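Local coordinates for protein nucleoside kinase (Methanococcus jannaschii, PDB 2C49) that phosphorylates a broad range of nucleosides to their monophosphates with ATP as the preferred phosphate donor, working best on inosine, guanosine and cytidine, at residues F20-F25 with W100-K105. Sequence-based numbering, arbitrary orientation.
Sequences FNVEKF and WIFTDK
Phe-20 and Asn-21 run parallel to Phe-102 and Thr-103 as neighbouring strands: Phe-20 N donates to Ile-101 O and Thr-103 N to Phe-20 O, both at 2.7 Å, and Val-22 N continues the pattern to Thr-103 O at 2.9 Å. Past the strand ends, Lys-105 N still reaches Glu-23 O at 3.1 Å, now from above the carbonyl plane. On one face of the sheet the rings of Phe-20 and Phe-102 lie side by side, nearly parallel, with planes 21° apart, but strongly offset; CD1 of Phe-20 sits over the rim of the Phe-102 ring, 3.3 Å from its CE2. Trp-100 CD1 meets the edge of the Phe-20 ring, 3.7 Å from CE1. These strands are the middle pair of the small four-stranded sheet that forms the lid in PfkB-family kinases; Trp-100, Phe-20 and Phe-102 all pack on aromatic rings of the second subunit, while Ile-101, on the other face, touches bound adenosine. With CG anti to the carbonyl carbon (chi1 -60°), the Phe-25 ring turns back toward 100-105, where one face takes Asp-104 CB, 3.9 Å from the ring centroid, and its CE2 edge meets Phe-102 O. An alanine here would lose that CH-pi contact and would probably leave a gap beside Asp-104 and Ile-110. The carboxylate of Asp-104 is anchored through OD1, which accepts from the backbone N of Asp-106 and Asn-108.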
ATOM      1  N   PHE A  20       5.670   6.173   5.056  1.00 19.54           N
ATOM      2  CA  PHE A  20       4.671   7.059   5.659  1.00 20.23           C
ATOM      3  C   PHE A  20       5.063   7.538   7.069  1.00 20.68           C
ATOM      4  O   PHE A  20       5.605   6.769   7.881  1.00 19.59           O
ATOM      5  CB  PHE A  20       3.278   6.403   5.772  1.00 20.71           C
ATOM      6  CG  PHE A  20       2.825   5.650   4.552  1.00 21.50           C
ATOM      7  CD1 PHE A  20       3.079   4.286   4.430  1.00 22.91           C
ATOM      8  CD2 PHE A  20       2.099   6.289   3.557  1.00 22.48           C
ATOM      9  CE1 PHE A  20       2.650   3.580   3.322  1.00 24.89           C
ATOM     10  CE2 PHE A  20       1.661   5.599   2.450  1.00 21.80           C
ATOM     11  CZ  PHE A  20       1.939   4.243   2.325  1.00 25.23           C
ATOM     12  N   ASN A  21       4.775   8.817   7.323  1.00 20.24           N
ATOM     13  CA  ASN A  21       4.881   9.440   8.631  1.00 21.03           C
ATOM     14  C   ASN A  21       3.522   9.448   9.284  1.00 20.77           C
ATOM     15  O   ASN A  21       2.522   9.893   8.675  1.00 20.48           O
ATOM     16  CB  ASN A  21       5.353  10.880   8.492  1.00 21.03           C
ATOM     17  CG  ASN A  21       6.816  10.974   8.216  1.00 23.20           C
ATOM     18  OD1 ASN A  21       7.623  11.008   9.140  1.00 25.05           O
ATOM     19  ND2 ASN A  21       7.181  11.029   6.933  1.00 22.96           N
ATOM     20  N   VAL A  22       3.488   8.913  10.501  1.00 20.31           N
ATOM     21  CA  VAL A  22       2.304   8.948  11.347  1.00 20.70           C
ATOM     22  C   VAL A  22       2.747   9.463  12.718  1.00 20.52           C
ATOM     23  O   VAL A  22       3.930   9.394  13.054  1.00 21.11           O
ATOM     24  CB  VAL A  22       1.554   7.561  11.419  1.00 20.93           C
ATOM     25  CG1 VAL A  22       1.146   7.054   9.994  1.00 21.78           C
ATOM     26  CG2 VAL A  22       2.376   6.499  12.109  1.00 20.70           C
ATOM     27  N   GLU A  23       1.818  10.013  13.494  1.00 19.61           N
ATOM     28  CA  GLU A  23       2.145  10.463  14.831  1.00 18.87           C
ATOM     29  C   GLU A  23       2.321   9.239  15.727  1.00 18.46           C
ATOM     30  O   GLU A  23       3.301   9.122  16.458  1.00 18.85           O
ATOM     31  CB  GLU A  23       1.051  11.402  15.363  1.00 18.68           C
ATOM     32  CG  GLU A  23       1.579  12.759  15.783  1.00 18.77           C
ATOM     33  CD  GLU A  23       1.664  13.732  14.622  0.20 18.28           C
ATOM     34  OE1 GLU A  23       0.658  14.422  14.351  0.20 18.24           O
ATOM     35  OE2 GLU A  23       2.735  13.806  13.983  0.20 17.43           O
ATOM     36  N   LYS A  24       1.359   8.334  15.648  1.00 17.74           N
ATOM     37  CA  LYS A  24       1.361   7.089  16.382  1.00 18.07           C
ATOM     38  C   LYS A  24       0.883   6.029  15.405  1.00 18.61           C
ATOM     39  O   LYS A  24       0.126   6.340  14.468  1.00 18.32           O
ATOM     40  CB  LYS A  24       0.412   7.154  17.594  1.00 18.12           C
ATOM     41  CG  LYS A  24       0.092   8.569  18.088  1.00 17.72           C
ATOM     42  CD  LYS A  24      -0.775   8.547  19.346  0.20 16.77           C
ATOM     43  CE  LYS A  24      -2.139   9.178  19.092  0.20 16.34           C
ATOM     44  NZ  LYS A  24      -2.897   9.430  20.356  0.20 16.37           N
ATOM     45  N   PHE A  25       1.339   4.797  15.611  1.00 18.60           N
ATOM     46  CA  PHE A  25       0.909   3.660  14.805  1.00 19.28           C
ATOM     47  C   PHE A  25      -0.569   3.349  15.053  1.00 19.67           C
ATOM     48  O   PHE A  25      -1.015   3.375  16.199  1.00 19.92           O
ATOM     49  CB  PHE A  25       1.719   2.429  15.181  1.00 19.66           C
ATOM     50  CG  PHE A  25       3.197   2.572  14.964  1.00 20.93           C
ATOM     51  CD1 PHE A  25       4.092   2.165  15.948  1.00 20.58           C
ATOM     52  CD2 PHE A  25       3.696   3.054  13.744  1.00 20.78           C
ATOM     53  CE1 PHE A  25       5.482   2.260  15.738  1.00 21.59           C
ATOM     54  CE2 PHE A  25       5.066   3.154  13.522  1.00 21.68           C
ATOM     55  CZ  PHE A  25       5.966   2.758  14.518  1.00 21.91           C
ATOM     56  N   TRP A 100       5.659  -1.448   2.749  1.00 19.12           N
ATOM     57  CA  TRP A 100       4.890  -0.339   3.324  1.00 18.98           C
ATOM     58  C   TRP A 100       5.520  -0.052   4.677  1.00 18.74           C
ATOM     59  O   TRP A 100       5.476  -0.891   5.593  1.00 18.94           O
ATOM     60  CB  TRP A 100       3.409  -0.701   3.494  1.00 18.80           C
ATOM     61  CG  TRP A 100       2.673  -0.644   2.209  1.00 17.72           C
ATOM     62  CD1 TRP A 100       1.837   0.354   1.782  1.00 18.71           C
ATOM     63  CD2 TRP A 100       2.689  -1.627   1.158  1.00 20.42           C
ATOM     64  NE1 TRP A 100       1.318   0.055   0.541  1.00 18.66           N
ATOM     65  CE2 TRP A 100       1.833  -1.152   0.124  1.00 17.88           C
ATOM     66  CE3 TRP A 100       3.315  -2.874   0.991  1.00 19.88           C
ATOM     67  CZ2 TRP A 100       1.636  -1.846  -1.071  1.00 16.93           C
ATOM     68  CZ3 TRP A 100       3.103  -3.571  -0.201  1.00 19.98           C
ATOM     69  CH2 TRP A 100       2.270  -3.044  -1.220  1.00 21.72           C
ATOM     70  N   ILE A 101       6.107   1.135   4.788  1.00 18.47           N
ATOM     71  CA  ILE A 101       6.948   1.507   5.922  1.00 18.70           C
ATOM     72  C   ILE A 101       6.332   2.691   6.648  1.00 19.07           C
ATOM     73  O   ILE A 101       6.053   3.737   6.037  1.00 18.76           O
ATOM     74  CB  ILE A 101       8.371   1.846   5.401  1.00 18.71           C
ATOM     75  CG1 ILE A 101       8.959   0.610   4.686  1.00 18.93           C
ATOM     76  CG2 ILE A 101       9.286   2.343   6.541  1.00 17.35           C
ATOM     77  CD1 ILE A 101      10.158   0.892   3.800  1.00 16.46           C
ATOM     78  N   PHE A 102       6.089   2.502   7.943  1.00 18.35           N
ATOM     79  CA  PHE A 102       5.450   3.525   8.756  1.00 18.49           C
ATOM     80  C   PHE A 102       6.411   3.968   9.815  1.00 18.09           C
ATOM     81  O   PHE A 102       7.011   3.144  10.470  1.00 17.83           O
ATOM     82  CB  PHE A 102       4.155   3.002   9.373  1.00 18.46           C
ATOM     83  CG  PHE A 102       3.178   2.569   8.353  1.00 18.69           C
ATOM     84  CD1 PHE A 102       3.277   1.317   7.773  1.00 19.36           C
ATOM     85  CD2 PHE A 102       2.180   3.429   7.934  1.00 21.29           C
ATOM     86  CE1 PHE A 102       2.380   0.930   6.784  1.00 23.18           C
ATOM     87  CE2 PHE A 102       1.293   3.037   6.956  1.00 22.92           C
ATOM     88  CZ  PHE A 102       1.392   1.789   6.393  1.00 22.43           C
ATOM     89  N   THR A 103       6.562   5.281   9.932  1.00 18.07           N
ATOM     90  CA  THR A 103       7.432   5.895  10.902  1.00 17.76           C
ATOM     91  C   THR A 103       6.607   6.757  11.869  1.00 18.01           C
ATOM     92  O   THR A 103       5.906   7.668  11.437  1.00 17.81           O
ATOM     93  CB  THR A 103       8.466   6.778  10.174  1.00 17.57           C
ATOM     94  OG1 THR A 103       9.165   5.998   9.187  1.00 18.13           O
ATOM     95  CG2 THR A 103       9.535   7.190  11.129  1.00 18.04           C
ATOM     96  N   ASP A 104       6.707   6.483  13.166  1.00 17.85           N
ATOM     97  CA  ASP A 104       5.988   7.286  14.156  1.00 18.39           C
ATOM     98  C   ASP A 104       6.817   8.496  14.592  1.00 18.92           C
ATOM     99  O   ASP A 104       7.945   8.671  14.115  1.00 18.17           O
ATOM    100  CB  ASP A 104       5.456   6.427  15.320  1.00 18.21           C
ATOM    101  CG  ASP A 104       6.513   6.091  16.389  1.00 19.05           C
ATOM    102  OD1 ASP A 104       7.686   6.531  16.319  1.00 18.40           O
ATOM    103  OD2 ASP A 104       6.220   5.375  17.373  1.00 18.83           O
ATOM    104  N   LYS A 105       6.255   9.311  15.496  1.00 19.66           N
ATOM    105  CA  LYS A 105       6.841  10.601  15.888  1.00 20.64           C
ATOM    106  C   LYS A 105       8.176  10.470  16.623  1.00 21.27           C
ATOM    107  O   LYS A 105       8.958  11.428  16.682  1.00 21.36           O
ATOM    108  CB  LYS A 105       5.843  11.419  16.724  1.00 20.50           C
ATOM    109  CG  LYS A 105       5.717  10.961  18.166  1.00 20.72           C
ATOM    110  CD  LYS A 105       4.490  11.539  18.861  1.00 21.28           C
ATOM    111  CE  LYS A 105       4.296  10.881  20.224  1.00 21.32           C
ATOM    112  NZ  LYS A 105       2.887  11.014  20.704  0.20 21.14           N
TER